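Local coordinates for Tat pathway signal sequence domain protein (Parabacteroides merdae, PDB 4Q9A) that is a putative lipase or acylhydrolase of the GDSL-like family, and so probably cleaves ester bonds in a substrate that remains unidentified, at residues V21-G26 with L92-D97; R34-N39 with R73-N78; E45-G50 with P68-R73; V52-T57 with G214-A219. All coordinates share one frame; numbering follows the deposited sequence.

Overall arrangement
The four contacts illustrate how both faces near one edge of the SGNH-type parallel sheet, strands 69-72 and 21-26, are covered. Contact 1 starts on strand 21-26; the chain runs through contacts 2 and 3 to 92-97, which leads into strand 98-102. Contact 3 seats helix 44-47 on strand 69-72. Contact 2, centred about 9 Å from contact 3 and sharing Arg73 with it, joins the loops that follow strands 21-26 and 69-72. In contact 4, about 11 Å from contact 3 and 17 Å from the others between centres, 52-57 falls between the segments of contact 3 while 214-219 lies near the C-terminus, so the chain's end closes on its first third. Contacts 3 and 4 both reach the second subunit.

Contact 1 (V21-G26 with L92-D97); sequences VILFQG and LAFQPD
Val21 and Asp97 meet where strand 21-26 begins: their neighbouring backbones close to 5.0 Å between the CA atoms of Val21 and Pro96, and Asp97 N gives a weak hydrogen bond to Val21 O. The carboxylate of Asp97 completes the pair. Its OD2 accepts Val21 N at 2.8 Å with an N-H...O angle of 165°, using the anti lone pair, so both backbone polar groups of Val21 are engaged by one residue. The Val21 side chain turns CG1 anti to its own backbone N (chi1 166°), which lays this methyl 3.8 Å from Pro96 CA and equally near Phe94 O. Leu23 supplies the rest of the apolar surface. Its CB rests 3.9 Å from Pro96 CB, while CD2 reaches both Pro96 CG and, at 4.2 Å, Phe94 CD1; the leucine and phenylalanine side chains cross at roughly a right angle. Tyr71 of strand 69-72 meets the Phe94 ring as well. The segment 92-97 thus ends the beta-alpha-beta crossover that leaves strand 69-72, passes through helices 80-84 and 88-92, and enters strand 98-102, with strand 21-26 lying between the two in the parallel sheet.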
loop_
_atom_site.group_PDB
_atom_site.type_symbol
_atom_site.label_atom_id
_atom_site.label_comp_id
_atom_site.label_asym_id
_atom_site.label_seq_id
_atom_site.Cartn_x
_atom_site.Cartn_y
_atom_site.Cartn_z
ATOM N N VAL A 21 8.295 9.515 15.897
ATOM C CA VAL A 21 9.075 9.453 14.658
ATOM C C VAL A 21 9.420 7.977 14.364
ATOM O O VAL A 21 9.986 7.286 15.219
ATOM C CB VAL A 21 10.322 10.397 14.720
ATOM C CG1 VAL A 21 11.340 10.107 13.614
ATOM C CG2 VAL A 21 9.890 11.853 14.654
ATOM N N ILE A 22 9.050 7.501 13.162
ATOM C CA ILE A 22 9.365 6.127 12.728
ATOM C C ILE A 22 10.302 6.233 11.526
ATOM O O ILE A 22 10.009 6.962 10.570
ATOM C CB ILE A 22 8.124 5.228 12.452
ATOM C CG1 ILE A 22 7.258 5.087 13.716
ATOM C CG2 ILE A 22 8.551 3.850 11.959
ATOM C CD1 ILE A 22 5.770 5.101 13.431
ATOM N N LEU A 23 11.452 5.546 11.608
ATOM C CA LEU A 23 12.464 5.601 10.565
ATOM C C LEU A 23 12.825 4.212 10.074
ATOM O O LEU A 23 13.234 3.347 10.849
ATOM C CB LEU A 23 13.728 6.356 11.055
ATOM C CG LEU A 23 14.944 6.371 10.121
ATOM C CD1 LEU A 23 14.664 7.134 8.831
ATOM C CD2 LEU A 23 16.146 6.933 10.820
ATOM N N PHE A 24 12.721 4.039 8.762
ATOM C CA PHE A 24 13.073 2.818 8.041
ATOM C C PHE A 24 14.444 3.006 7.449
ATOM O O PHE A 24 14.721 4.015 6.777
ATOM C CB PHE A 24 12.027 2.480 6.963
ATOM C CG PHE A 24 10.719 2.065 7.580
ATOM C CD1 PHE A 24 9.751 3.011 7.908
ATOM C CD2 PHE A 24 10.466 0.736 7.876
ATOM C CE1 PHE A 24 8.566 2.630 8.531
ATOM C CE2 PHE A 24 9.265 0.357 8.476
ATOM C CZ PHE A 24 8.329 1.309 8.812
ATOM N N GLN A 25 15.315 2.065 7.751
ATOM C CA GLN A 25 16.690 2.097 7.303
ATOM C C GLN A 25 17.045 0.721 6.696
ATOM O O GLN A 25 16.498 -0.313 7.125
ATOM C CB GLN A 25 17.576 2.488 8.499
ATOM C CG GLN A 25 19.029 2.724 8.187
ATOM C CD GLN A 25 19.265 3.879 7.267
ATOM O OE1 GLN A 25 19.543 3.700 6.076
ATOM N NE2 GLN A 25 19.247 5.068 7.822
ATOM N N GLY A 26 17.896 0.743 5.663
ATOM C CA GLY A 26 18.315 -0.446 4.935
ATOM C C GLY A 26 18.973 -0.244 3.584
ATOM O O GLY A 26 19.716 0.715 3.375
ATOM N N LEU A 92 20.685 9.333 13.283
ATOM C CA LEU A 92 20.824 10.036 14.553
ATOM C C LEU A 92 20.118 11.376 14.564
ATOM O O LEU A 92 19.406 11.672 15.523
ATOM C CB LEU A 92 22.299 10.178 14.907
ATOM C CG LEU A 92 22.866 9.140 15.897
ATOM C CD1 LEU A 92 22.401 7.701 15.593
ATOM C CD2 LEU A 92 24.372 9.223 15.942
ATOM N N ALA A 93 20.240 12.130 13.457
ATOM C CA ALA A 93 19.636 13.442 13.222
ATOM C C ALA A 93 18.118 13.405 13.338
ATOM O O ALA A 93 17.522 14.405 13.703
ATOM C CB ALA A 93 20.023 13.938 11.842
ATOM N N PHE A 94 17.495 12.274 13.036
ATOM C CA PHE A 94 16.046 12.146 13.081
ATOM C C PHE A 94 15.526 11.963 14.483
ATOM O O PHE A 94 14.328 12.187 14.714
ATOM C CB PHE A 94 15.602 10.946 12.222
ATOM C CG PHE A 94 15.753 11.196 10.754
ATOM C CD1 PHE A 94 16.969 10.970 10.114
ATOM C CD2 PHE A 94 14.697 11.701 10.011
ATOM C CE1 PHE A 94 17.121 11.234 8.752
ATOM C CE2 PHE A 94 14.845 11.954 8.636
ATOM C CZ PHE A 94 16.053 11.708 8.017
ATOM N N GLN A 95 16.406 11.492 15.406
ATOM C CA GLN A 95 16.068 11.126 16.785
ATOM C C GLN A 95 14.848 10.184 16.745
ATOM O O GLN A 95 13.804 10.514 17.318
ATOM C CB GLN A 95 15.825 12.370 17.642
ATOM C CG GLN A 95 17.098 13.030 18.071
ATOM C CD GLN A 95 16.806 14.366 18.662
ATOM O OE1 GLN A 95 16.117 14.476 19.683
ATOM N NE2 GLN A 95 17.302 15.414 18.002
ATOM N N PRO A 96 14.921 9.056 15.985
ATOM C CA PRO A 96 13.738 8.196 15.846
ATOM C C PRO A 96 13.283 7.528 17.137
ATOM O O PRO A 96 14.092 6.997 17.909
ATOM C CB PRO A 96 14.181 7.141 14.827
ATOM C CG PRO A 96 15.681 7.118 14.929
ATOM C CD PRO A 96 16.057 8.528 15.196
ATOM N N ASP A 97 11.967 7.547 17.349
ATOM C CA ASP A 97 11.322 6.888 18.478
ATOM C C ASP A 97 11.295 5.366 18.214
ATOM O O ASP A 97 11.445 4.550 19.139
ATOM C CB ASP A 97 9.917 7.481 18.686
ATOM C CG ASP A 97 9.951 8.930 19.177
ATOM O OD1 ASP A 97 10.582 9.189 20.220
ATOM O OD2 ASP A 97 9.337 9.797 18.524
#

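Contact 2 (R34-N39 with R73-N78); sequences RDRNSN and RGISGN
Arg34 and Arg73 reach across between two loops that follow strands of an SGNH-hydrolase fold, and each uses its guanidinium to hold backbone carbonyls of the opposite loop. Arg34 NE donates to Gly74 O at 3.0 Å, in the plane of the carbonyl and on one of its lone pairs, with an N-H...O angle of 165°; NH2 adds a weak bond to the same oxygen. Arg73 returns the grip. Its chain is bent at chi2 and chi3; at its end NH1 donates to Arg36 O at 3.3 Å and NH2 to Ser38 O at 3.0 Å, and NH2 serves Gln46 OE1 too. Arg34 NH1 sits over the centre of the Arg73 guanidinium, the two planes 64° apart; the like charges would be expected to repel, and the carbonyl oxygens around them probably offset this in part. Within 34-39, Asp35 OD1 accepts Asn37 N in an Asx turn. Arg36 finds its strongest partner outside, a salt bridge from NH2 to Asp31 OD2, an oxygen that also accepts Ser76 N. The loop 73-78 resembles the second conserved block of the family: Gly77 N bonds to OG of the phosphoserine at position 28, consistent with a place near the oxyanion hole. Apolar cover comes from Ile75, whose CD1 lies over the centre of the Arg36 guanidinium, 3.5 Å from CZ.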
loop_
_atom_site.group_PDB
_atom_site.type_symbol
_atom_site.label_atom_id
_atom_site.label_comp_id
_atom_site.label_asym_id
_atom_site.label_seq_id
_atom_site.Cartn_x
_atom_site.Cartn_y
_atom_site.Cartn_z
ATOM N N ARG A 34 12.947 5.834 -3.628
ATOM C CA ARG A 34 12.443 6.984 -2.882
ATOM C C ARG A 34 13.203 8.224 -3.332
ATOM O O ARG A 34 14.356 8.122 -3.762
ATOM C CB ARG A 34 12.599 6.767 -1.363
ATOM C CG ARG A 34 14.052 6.550 -0.910
ATOM C CD ARG A 34 14.245 6.661 0.585
ATOM N NE ARG A 34 15.656 6.758 0.951
ATOM C CZ ARG A 34 16.261 7.901 1.240
ATOM N NH1 ARG A 34 15.584 9.045 1.214
ATOM N NH2 ARG A 34 17.548 7.913 1.567
ATOM N N ASP A 35 12.572 9.391 -3.225
ATOM C CA ASP A 35 13.214 10.669 -3.540
ATOM C C ASP A 35 14.113 11.059 -2.341
ATOM O O ASP A 35 13.641 11.484 -1.271
ATOM C CB ASP A 35 12.157 11.730 -3.862
ATOM C CG ASP A 35 12.673 13.090 -4.252
ATOM O OD1 ASP A 35 13.886 13.211 -4.537
ATOM O OD2 ASP A 35 11.862 14.030 -4.307
ATOM N N ARG A 36 15.420 10.862 -2.523
ATOM C CA ARG A 36 16.434 11.119 -1.500
ATOM C C ARG A 36 16.452 12.609 -1.114
ATOM O O ARG A 36 16.884 12.956 -0.013
ATOM C CB ARG A 36 17.803 10.631 -1.979
ATOM C CG ARG A 36 17.823 9.126 -2.219
ATOM C CD ARG A 36 19.050 8.662 -2.980
ATOM N NE ARG A 36 19.010 7.224 -3.263
ATOM C CZ ARG A 36 20.083 6.494 -3.551
ATOM N NH1 ARG A 36 21.288 7.048 -3.570
ATOM N NH2 ARG A 36 19.965 5.198 -3.784
ATOM N N ASN A 37 15.862 13.465 -1.971
ATOM C CA ASN A 37 15.739 14.899 -1.732
ATOM C C ASN A 37 14.450 15.263 -0.940
ATOM O O ASN A 37 14.223 16.452 -0.718
ATOM C CB ASN A 37 15.809 15.658 -3.052
ATOM C CG ASN A 37 17.068 15.380 -3.839
ATOM O OD1 ASN A 37 18.194 15.677 -3.410
ATOM N ND2 ASN A 37 16.900 14.781 -5.009
ATOM N N SER A 38 13.644 14.259 -0.478
ATOM C CA SER A 38 12.436 14.519 0.314
ATOM C C SER A 38 12.811 14.949 1.699
ATOM O O SER A 38 13.611 14.278 2.346
ATOM C CB SER A 38 11.526 13.298 0.388
ATOM O OG SER A 38 10.240 13.650 0.876
ATOM N N ASN A 39 12.285 16.105 2.135
ATOM C CA ASN A 39 12.523 16.677 3.472
ATOM C C ASN A 39 11.277 16.522 4.372
ATOM O O ASN A 39 11.339 16.736 5.583
ATOM C CB ASN A 39 12.909 18.154 3.363
ATOM C CG ASN A 39 14.250 18.445 2.726
ATOM O OD1 ASN A 39 15.038 17.533 2.389
ATOM N ND2 ASN A 39 14.535 19.748 2.563
ATOM N N ARG A 73 15.253 6.142 4.972
ATOM C CA ARG A 73 16.613 6.576 4.639
ATOM C C ARG A 73 17.452 5.459 3.958
ATOM O O ARG A 73 18.657 5.648 3.737
ATOM C CB ARG A 73 17.340 7.163 5.859
ATOM C CG ARG A 73 16.905 8.596 6.184
ATOM C CD ARG A 73 17.079 9.597 5.039
ATOM N NE ARG A 73 15.820 10.258 4.680
ATOM C CZ ARG A 73 15.675 11.114 3.669
ATOM N NH1 ARG A 73 16.708 11.412 2.887
ATOM N NH2 ARG A 73 14.491 11.648 3.412
ATOM N N GLY A 74 16.790 4.360 3.569
ATOM C CA GLY A 74 17.435 3.247 2.891
ATOM C C GLY A 74 18.124 3.664 1.607
ATOM O O GLY A 74 17.655 4.575 0.910
ATOM N N ILE A 75 19.286 3.046 1.322
ATOM C CA ILE A 75 20.086 3.293 0.113
ATOM C C ILE A 75 20.470 1.942 -0.500
ATOM O O ILE A 75 21.060 1.098 0.167
ATOM C CB ILE A 75 21.346 4.189 0.397
ATOM C CG1 ILE A 75 20.993 5.626 0.876
ATOM C CG2 ILE A 75 22.384 4.178 -0.749
ATOM C CD1 ILE A 75 20.287 6.561 -0.090
ATOM N N SER A 76 20.146 1.752 -1.778
ATOM C CA SER A 76 20.491 0.548 -2.537
ATOM C C SER A 76 22.006 0.275 -2.534
ATOM O O SER A 76 22.834 1.199 -2.452
ATOM C CB SER A 76 19.990 0.658 -3.966
ATOM O OG SER A 76 20.098 2.016 -4.344
ATOM N N GLY A 77 22.320 -1.015 -2.539
ATOM C CA GLY A 77 23.681 -1.519 -2.525
ATOM C C GLY A 77 24.358 -1.500 -1.170
ATOM O O GLY A 77 25.489 -1.983 -1.042
ATOM N N ASN A 78 23.672 -0.961 -0.153
ATOM C CA ASN A 78 24.239 -0.790 1.176
ATOM C C ASN A 78 24.534 -2.092 1.957
ATOM O O ASN A 78 23.783 -3.073 1.939
ATOM C CB ASN A 78 23.365 0.124 2.025
ATOM C CG ASN A 78 23.876 1.533 2.132
ATOM O OD1 ASN A 78 23.640 2.216 3.137
ATOM N ND2 ASN A 78 24.609 1.994 1.114
#

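Contact 3 (E45-G50 with P68-R73); sequences EQFGSG and PKIYNR
Gln46 and Asn72 face each other between helix 44-47 and strand 69-72: Gln46 sends its amide to the backbone of Asn72, whose own amide reaches the carbonyl of Phe47. Gln46 leaves with CG anti to its backbone N and bends at chi2 (61°), which places CD; the carboxamide is steeply inclined to the Tyr71 ring, planes 79° apart, with OE1 at the ring edge 3.6 Å from CD1. There OE1 takes a nearly straight bond from Asn72 N at 3.0 Å, on a lone pair in the amide plane, and a second, at 3.1 Å, from Arg73 NH2, which also donates to Ser38 O. NE2 donates to Arg40 O. Asn72 reaches back to the helix, its ND2 giving a 2.8 Å bond to Phe47 O from above the carbonyl plane and another to Thr30 O. Beside these amides Phe47 crosses Ile70 obliquely, CE1 lying 3.7 Å from CG2. A leucine in place of Gln46 would probably leave Asn72 N without its acceptor and Arg73 NH2 with one partner fewer. The chemistry is that of a buried polar seam: side-chain amides meet one helix carbonyl and one strand N-H, and OE1, gripped twice, is likely to be polarised by the arginine's charge.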
loop_
_atom_site.group_PDB
_atom_site.type_symbol
_atom_site.label_atom_id
_atom_site.label_comp_id
_atom_site.label_asym_id
_atom_site.label_seq_id
_atom_site.Cartn_x
_atom_site.Cartn_y
_atom_site.Cartn_z
ATOM N N GLU A 45 7.014 10.393 -2.231
ATOM C CA GLU A 45 8.398 10.810 -2.463
ATOM C C GLU A 45 9.296 10.370 -1.309
ATOM O O GLU A 45 10.440 9.977 -1.549
ATOM C CB GLU A 45 8.489 12.342 -2.614
ATOM C CG GLU A 45 7.736 12.955 -3.784
ATOM C CD GLU A 45 6.226 13.062 -3.679
ATOM O OE1 GLU A 45 5.700 13.199 -2.551
ATOM O OE2 GLU A 45 5.565 13.029 -4.743
ATOM N N GLN A 46 8.779 10.437 -0.054
ATOM C CA GLN A 46 9.547 10.079 1.132
ATOM C C GLN A 46 9.749 8.567 1.204
ATOM O O GLN A 46 10.880 8.116 1.403
ATOM C CB GLN A 46 8.853 10.620 2.405
ATOM C CG GLN A 46 9.553 10.304 3.734
ATOM C CD GLN A 46 10.960 10.857 3.913
ATOM O OE1 GLN A 46 11.893 10.132 4.279
ATOM N NE2 GLN A 46 11.142 12.159 3.745
ATOM N N PHE A 47 8.662 7.803 0.998
ATOM C CA PHE A 47 8.595 6.355 1.137
ATOM C C PHE A 47 9.128 5.541 -0.039
ATOM O O PHE A 47 9.743 4.480 0.172
ATOM C CB PHE A 47 7.128 5.937 1.370
ATOM C CG PHE A 47 6.472 6.525 2.593
ATOM C CD1 PHE A 47 7.194 6.711 3.769
ATOM C CD2 PHE A 47 5.109 6.804 2.603
ATOM C CE1 PHE A 47 6.582 7.252 4.901
ATOM C CE2 PHE A 47 4.491 7.323 3.744
ATOM C CZ PHE A 47 5.229 7.536 4.887
ATOM N N GLY A 48 8.813 5.972 -1.251
ATOM C CA GLY A 48 9.151 5.201 -2.433
ATOM C C GLY A 48 8.069 4.165 -2.687
ATOM O O GLY A 48 6.916 4.361 -2.277
ATOM N N SER A 49 8.423 3.044 -3.336
ATOM C CA SER A 49 7.420 2.044 -3.711
ATOM C C SER A 49 7.570 0.680 -3.027
ATOM O O SER A 49 6.846 -0.260 -3.404
ATOM C CB SER A 49 7.445 1.840 -5.225
ATOM O OG SER A 49 7.507 3.079 -5.915
ATOM N N GLY A 50 8.480 0.568 -2.054
ATOM C CA GLY A 50 8.751 -0.700 -1.370
ATOM C C GLY A 50 7.809 -1.048 -0.246
ATOM O O GLY A 50 6.800 -0.364 -0.032
ATOM N N PRO A 68 1.717 9.787 13.420
ATOM C CA PRO A 68 3.158 9.508 13.366
ATOM C C PRO A 68 3.856 10.166 12.173
ATOM O O PRO A 68 3.232 10.398 11.126
ATOM C CB PRO A 68 3.212 7.980 13.264
ATOM C CG PRO A 68 1.938 7.573 12.689
ATOM C CD PRO A 68 0.923 8.589 13.070
ATOM N N LYS A 69 5.139 10.497 12.356
ATOM C CA LYS A 69 5.963 11.091 11.304
ATOM C C LYS A 69 6.899 9.987 10.840
ATOM O O LYS A 69 7.782 9.570 11.604
ATOM C CB LYS A 69 6.722 12.353 11.794
ATOM C CG LYS A 69 5.940 13.299 12.729
ATOM C CD LYS A 69 6.519 14.718 12.692
ATOM C CE LYS A 69 6.325 15.457 13.982
ATOM N NZ LYS A 69 6.950 16.797 13.949
ATOM N N ILE A 70 6.644 9.445 9.629
ATOM C CA ILE A 70 7.385 8.303 9.081
ATOM C C ILE A 70 8.371 8.746 7.983
ATOM O O ILE A 70 8.022 9.514 7.077
ATOM C CB ILE A 70 6.418 7.183 8.598
ATOM C CG1 ILE A 70 5.342 6.881 9.684
ATOM C CG2 ILE A 70 7.199 5.903 8.259
ATOM C CD1 ILE A 70 4.190 6.036 9.267
ATOM N N TYR A 71 9.616 8.253 8.099
ATOM C CA TYR A 71 10.738 8.565 7.210
ATOM C C TYR A 71 11.402 7.294 6.691
ATOM O O TYR A 71 11.349 6.260 7.361
ATOM C CB TYR A 71 11.781 9.431 7.960
ATOM C CG TYR A 71 11.276 10.814 8.287
ATOM C CD1 TYR A 71 11.348 11.842 7.355
ATOM C CD2 TYR A 71 10.726 11.098 9.533
ATOM C CE1 TYR A 71 10.881 13.119 7.651
ATOM C CE2 TYR A 71 10.251 12.374 9.839
ATOM C CZ TYR A 71 10.338 13.384 8.895
ATOM O OH TYR A 71 9.866 14.645 9.147
ATOM N N ASN A 72 12.048 7.391 5.508
ATOM C CA ASN A 72 12.803 6.312 4.865
ATOM C C ASN A 72 14.193 6.835 4.514
ATOM O O ASN A 72 14.308 7.874 3.853
ATOM C CB ASN A 72 12.069 5.791 3.612
ATOM C CG ASN A 72 12.694 4.612 2.870
ATOM O OD1 ASN A 72 13.824 4.161 3.126
ATOM N ND2 ASN A 72 11.975 4.113 1.872
ATOM N N ARG A 73 15.253 6.142 4.972
ATOM C CA ARG A 73 16.613 6.576 4.639
ATOM C C ARG A 73 17.452 5.459 3.958
ATOM O O ARG A 73 18.657 5.648 3.737
ATOM C CB ARG A 73 17.340 7.163 5.859
ATOM C CG ARG A 73 16.905 8.596 6.184
ATOM C CD ARG A 73 17.079 9.597 5.039
ATOM N NE ARG A 73 15.820 10.258 4.680
ATOM C CZ ARG A 73 15.675 11.114 3.669
ATOM N NH1 ARG A 73 16.708 11.412 2.887
ATOM N NH2 ARG A 73 14.491 11.648 3.412
#

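Contact 4 (V52-T57 with G214-A219); sequences VLFTAT and GRQLMA
Phe54 and Ala219 touch where helices 51-62 and 212-226 come together, their segment axes approaching to 8.0 Å and crossing at -44°. The apolar packing is centred on them: Phe54 CB rests 3.7 Å from Ala219 CB, and the small alanine lets the backbones come near, with Thr55 and Ala219 CA atoms 4.4 Å apart. A chi1 of -64° sets CG of Phe54 anti to the carbonyl carbon; the ring's CD2 lies 3.8 Å from Arg215 CB, the two side chains meeting at a slant, while Leu53 CD2 of its own helix lies over one ring face, toward the rim. Polar atoms join this interface by van der Waals contact. Thr55 OG1 lies 3.4 Å from Ala219 CA, its hydrogen bond being made to Tyr51 O in its own helix. Gln216 OE1 approaches Phe54 CD1 at 3.9 Å, the amide and ring planes steeply inclined at 67°, and it is hydrogen-bonded to Thr57 OG1 of the second subunit. The head of Arg215 turns from the ring, NE donating to Pro210 O. An alanine in place of Phe54 would keep the CB contact with Ala219 but would probably leave Arg215 CB and Leu53 facing a gap and loosen the packing on Thr57 of the second subunit. Helix 51-62 carries Ala56 against Phe47 of helix 44-47, and Met218, a selenomethionine, and Leu217 turn helix 212-226 toward helix 187-194, so the pair bridges two neighbouring helices and takes part in the dimer interface.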
loop_
_atom_site.group_PDB
_atom_site.type_symbol
_atom_site.label_atom_id
_atom_site.label_comp_id
_atom_site.label_asym_id
_atom_site.label_seq_id
_atom_site.Cartn_x
_atom_site.Cartn_y
_atom_site.Cartn_z
ATOM N N VAL A 52 8.193 -0.416 2.698
ATOM C CA VAL A 52 8.151 0.740 3.599
ATOM C C VAL A 52 6.857 1.532 3.357
ATOM O O VAL A 52 6.166 1.869 4.318
ATOM C CB VAL A 52 9.415 1.618 3.455
ATOM C CG1 VAL A 52 9.289 2.906 4.250
ATOM C CG2 VAL A 52 10.655 0.847 3.875
ATOM N N LEU A 53 6.504 1.759 2.080
ATOM C CA LEU A 53 5.282 2.462 1.714
ATOM C C LEU A 53 4.049 1.750 2.332
ATOM O O LEU A 53 3.255 2.386 3.023
ATOM C CB LEU A 53 5.176 2.557 0.172
ATOM C CG LEU A 53 3.803 2.811 -0.460
ATOM C CD1 LEU A 53 3.262 4.184 -0.080
ATOM C CD2 LEU A 53 3.873 2.673 -1.967
ATOM N N PHE A 54 3.947 0.426 2.130
ATOM C CA PHE A 54 2.831 -0.402 2.565
ATOM C C PHE A 54 2.742 -0.550 4.081
ATOM O O PHE A 54 1.633 -0.679 4.598
ATOM C CB PHE A 54 2.884 -1.751 1.859
ATOM C CG PHE A 54 2.706 -1.542 0.373
ATOM C CD1 PHE A 54 1.461 -1.200 -0.156
ATOM C CD2 PHE A 54 3.799 -1.590 -0.487
ATOM C CE1 PHE A 54 1.306 -0.934 -1.525
ATOM C CE2 PHE A 54 3.646 -1.343 -1.856
ATOM C CZ PHE A 54 2.397 -1.020 -2.367
ATOM N N THR A 55 3.878 -0.479 4.780
ATOM C CA THR A 55 3.966 -0.532 6.239
ATOM C C THR A 55 3.549 0.828 6.802
ATOM O O THR A 55 2.783 0.899 7.762
ATOM C CB THR A 55 5.404 -0.886 6.668
ATOM O OG1 THR A 55 5.943 -1.877 5.793
ATOM C CG2 THR A 55 5.491 -1.349 8.110
ATOM N N ALA A 56 4.082 1.911 6.195
ATOM C CA ALA A 56 3.833 3.291 6.585
ATOM C C ALA A 56 2.342 3.622 6.546
ATOM O O ALA A 56 1.797 4.110 7.541
ATOM C CB ALA A 56 4.607 4.227 5.686
ATOM N N THR A 57 1.672 3.292 5.425
ATOM C CA THR A 57 0.254 3.577 5.212
ATOM C C THR A 57 -0.622 2.842 6.259
ATOM O O THR A 57 -1.602 3.426 6.742
ATOM C CB THR A 57 -0.133 3.268 3.788
ATOM O OG1 THR A 57 0.283 1.940 3.464
ATOM C CG2 THR A 57 0.459 4.272 2.804
ATOM N N GLY A 214 4.892 -9.319 -2.536
ATOM C CA GLY A 214 5.916 -9.524 -1.511
ATOM C C GLY A 214 6.060 -8.353 -0.560
ATOM O O GLY A 214 6.352 -8.541 0.614
ATOM N N ARG A 215 5.884 -7.140 -1.071
ATOM C CA ARG A 215 5.933 -5.880 -0.330
ATOM C C ARG A 215 4.818 -5.843 0.706
ATOM O O ARG A 215 5.093 -5.625 1.889
ATOM C CB ARG A 215 5.810 -4.692 -1.303
ATOM C CG ARG A 215 7.087 -4.441 -2.072
ATOM C CD ARG A 215 6.847 -3.586 -3.272
ATOM N NE ARG A 215 7.914 -3.787 -4.242
ATOM C CZ ARG A 215 8.129 -3.017 -5.298
ATOM N NH1 ARG A 215 7.349 -1.967 -5.532
ATOM N NH2 ARG A 215 9.127 -3.285 -6.130
ATOM N N GLN A 216 3.566 -6.116 0.260
ATOM C CA GLN A 216 2.383 -6.171 1.110
ATOM C C GLN A 216 2.581 -7.225 2.204
ATOM O O GLN A 216 2.324 -6.918 3.366
ATOM C CB GLN A 216 1.116 -6.456 0.272
ATOM C CG GLN A 216 -0.209 -6.273 1.027
ATOM C CD GLN A 216 -0.452 -4.859 1.542
ATOM O OE1 GLN A 216 -1.006 -3.988 0.837
ATOM N NE2 GLN A 216 -0.100 -4.623 2.811
ATOM N N LEU A 217 3.093 -8.435 1.840
ATOM C CA LEU A 217 3.389 -9.534 2.776
ATOM C C LEU A 217 4.353 -9.097 3.897
ATOM O O LEU A 217 4.105 -9.385 5.079
ATOM C CB LEU A 217 4.009 -10.719 2.026
ATOM C CG LEU A 217 4.280 -11.973 2.839
ATOM C CD1 LEU A 217 3.010 -12.761 3.034
ATOM C CD2 LEU A 217 5.303 -12.842 2.162
HETATM N N MSE A 218 5.435 -8.379 3.500
HETATM C CA MSE A 218 6.460 -7.904 4.411
HETATM C C MSE A 218 5.894 -6.898 5.373
HETATM O O MSE A 218 6.182 -6.993 6.577
HETATM C CB MSE A 218 7.624 -7.309 3.640
HETATM C CG MSE A 218 8.462 -8.365 2.964
HETATM SE SE MSE A 218 9.711 -7.539 1.800
HETATM C CE MSE A 218 10.888 -6.767 3.142
ATOM N N ALA A 219 5.067 -5.951 4.837
ATOM C CA ALA A 219 4.373 -4.909 5.600
ATOM C C ALA A 219 3.511 -5.538 6.701
ATOM O O ALA A 219 3.597 -5.121 7.857
ATOM C CB ALA A 219 3.508 -4.060 4.674
#